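Local coordinates for PTS-dependent dihydroxyacetone kinase, ADP-binding subunit DhaL (Lactococcus lactis subsp. lactis, PDB 3CR3), which binds ADP with magnesium, accepts a phosphoryl group from DhaM to form ATP, and passes it to dihydroxyacetone held on DhaK, at residues K66-L71 with A86-S91. Numbering follows the deposited sequence.
Sequences KVAMTL and AFLAMS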
loop_
_atom_site.group_PDB
_atom_site.type_symbol
_atom_site.label_atom_id
_atom_site.label_comp_id
_atom_site.label_asym_id
_atom_site.label_seq_id
_atom_site.Cartn_x
_atom_site.Cartn_y
_atom_site.Cartn_z
ATOM N N LYS A 66 -12.874 8.144 32.117
ATOM C CA LYS A 66 -11.471 7.832 32.400
ATOM C C LYS A 66 -11.062 6.499 31.767
ATOM O O LYS A 66 -9.937 6.348 31.258
ATOM C CB LYS A 66 -11.225 7.810 33.916
ATOM C CG LYS A 66 -9.771 7.540 34.349
ATOM C CD LYS A 66 -8.781 8.537 33.741
ATOM C CE LYS A 66 -8.693 9.842 34.542
ATOM N NZ LYS A 66 -7.931 10.868 33.750
ATOM N N VAL A 67 -11.984 5.540 31.798
ATOM C CA VAL A 67 -11.771 4.239 31.159
ATOM C C VAL A 67 -11.636 4.448 29.649
ATOM O O VAL A 67 -10.675 3.989 29.037
ATOM C CB VAL A 67 -12.909 3.236 31.491
ATOM C CG1 VAL A 67 -12.759 1.926 30.677
ATOM C CG2 VAL A 67 -12.930 2.940 32.973
ATOM N N ALA A 68 -12.582 5.171 29.067
ATOM C CA ALA A 68 -12.575 5.431 27.631
ATOM C C ALA A 68 -11.244 6.041 27.137
ATOM O O ALA A 68 -10.652 5.543 26.184
ATOM C CB ALA A 68 -13.750 6.306 27.259
HETATM N N MSE A 69 -10.767 7.092 27.807
HETATM C CA MSE A 69 -9.540 7.780 27.391
HETATM C C MSE A 69 -8.278 6.941 27.584
HETATM O O MSE A 69 -7.380 6.986 26.748
HETATM C CB MSE A 69 -9.385 9.138 28.097
HETATM C CG MSE A 69 -10.573 10.082 27.915
HETATM SE SE MSE A 69 -11.064 10.410 26.037
HETATM C CE MSE A 69 -12.428 9.064 25.697
ATOM N N THR A 70 -8.222 6.182 28.675
ATOM C CA THR A 70 -7.088 5.293 28.939
ATOM C C THR A 70 -6.977 4.185 27.874
ATOM O O THR A 70 -5.905 3.958 27.318
ATOM C CB THR A 70 -7.155 4.671 30.356
ATOM O OG1 THR A 70 -7.458 5.687 31.320
ATOM C CG2 THR A 70 -5.842 4.023 30.718
ATOM N N LEU A 71 -8.093 3.511 27.591
ATOM C CA LEU A 71 -8.123 2.458 26.571
ATOM C C LEU A 71 -7.814 3.021 25.179
ATOM O O LEU A 71 -7.091 2.395 24.400
ATOM C CB LEU A 71 -9.460 1.685 26.590
ATOM C CG LEU A 71 -9.838 0.902 27.862
ATOM C CD1 LEU A 71 -11.180 0.168 27.698
ATOM C CD2 LEU A 71 -8.760 -0.074 28.316
ATOM N N ALA A 86 -17.272 2.578 23.374
ATOM C CA ALA A 86 -18.295 1.967 24.226
ATOM C C ALA A 86 -18.323 2.711 25.562
ATOM O O ALA A 86 -19.355 3.218 25.968
ATOM C CB ALA A 86 -18.034 0.462 24.433
ATOM N N PHE A 87 -17.172 2.825 26.218
ATOM C CA PHE A 87 -17.130 3.487 27.509
ATOM C C PHE A 87 -17.487 4.973 27.453
ATOM O O PHE A 87 -18.111 5.493 28.367
ATOM C CB PHE A 87 -15.808 3.199 28.237
ATOM C CG PHE A 87 -15.816 1.870 28.953
ATOM C CD1 PHE A 87 -16.403 1.751 30.205
ATOM C CD2 PHE A 87 -15.288 0.727 28.347
ATOM C CE1 PHE A 87 -16.457 0.528 30.864
ATOM C CE2 PHE A 87 -15.335 -0.503 28.993
ATOM C CZ PHE A 87 -15.919 -0.606 30.251
ATOM N N LEU A 88 -17.134 5.638 26.361
ATOM C CA LEU A 88 -17.441 7.052 26.204
ATOM C C LEU A 88 -18.950 7.295 26.172
ATOM O O LEU A 88 -19.452 8.227 26.809
ATOM C CB LEU A 88 -16.776 7.596 24.937
ATOM C CG LEU A 88 -16.609 9.108 24.826
ATOM C CD1 LEU A 88 -15.843 9.711 26.027
ATOM C CD2 LEU A 88 -15.896 9.420 23.529
ATOM N N ALA A 89 -19.664 6.455 25.427
ATOM C CA ALA A 89 -21.118 6.550 25.335
ATOM C C ALA A 89 -21.756 6.222 26.682
ATOM O O ALA A 89 -22.689 6.903 27.118
ATOM C CB ALA A 89 -21.633 5.623 24.267
HETATM N N MSE A 90 -21.230 5.189 27.347
HETATM C CA MSE A 90 -21.669 4.817 28.694
HETATM C C MSE A 90 -21.425 5.938 29.694
HETATM O O MSE A 90 -22.223 6.150 30.604
HETATM C CB MSE A 90 -20.992 3.523 29.159
HETATM C CG MSE A 90 -21.413 2.307 28.344
HETATM SE SE MSE A 90 -20.509 0.669 28.885
HETATM C CE MSE A 90 -18.832 0.795 28.037
ATOM N N SER A 91 -20.320 6.653 29.513
ATOM C CA SER A 91 -20.033 7.830 30.323
ATOM C C SER A 91 -21.161 8.864 30.160
ATOM O O SER A 91 -21.707 9.368 31.148
ATOM C CB SER A 91 -18.681 8.441 29.940
ATOM O OG SER A 91 -18.383 9.557 30.753
#
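Around Ala68 and Phe87, whose CA atoms lie 5.0 Å apart, helices 60-74 and 79-94 run antiparallel, the axes of the two short segments passing within 7.9 Å and crossing at -160°. The small Ala68 side chain is consistent with so close an approach: its CB rests against the Phe87 CB and, at 3.6 Å, against the backbone N of Leu88. Val67 supplies a CH-pi contact, its CG1 standing over the centre of the Phe87 ring, 3.5 Å from the centroid and 12° off the normal. That methyl is put there by chi1 of 173°, which sets CG1 anti to the backbone N. The selenomethionine Met90 lays its CE over the centre of the opposite face, 3.3 Å above the plane, so the ring is clamped between two methyls. The two helices, consecutive in the chain, form an antiparallel hairpin of the eight-helix barrel known for DhaL proteins, with Leu11 of helix 4-20 touching Val67 and Phe87, and Thr48 of helix 37-54 touching Val67 and Leu71. Leu71 adds a looser contact, its CD1 approaching Phe87 CD2 obliquely at 4.2 Å. An alanine in place of Phe87 would keep the CB contact with Ala68 but lose the ring, and would probably open a gap between Val67 CG1 and Met90 CE, with Leu71 CD1 also losing a neighbour. Beyond Ala68, the selenomethionine Met69 turns its chain at the second and third torsions, bringing CE to 3.5 Å from Leu88 CD1, a tight carbon pair. Bound ADP lies farther along the barrel, about 10 Å from the Leu71 side chain.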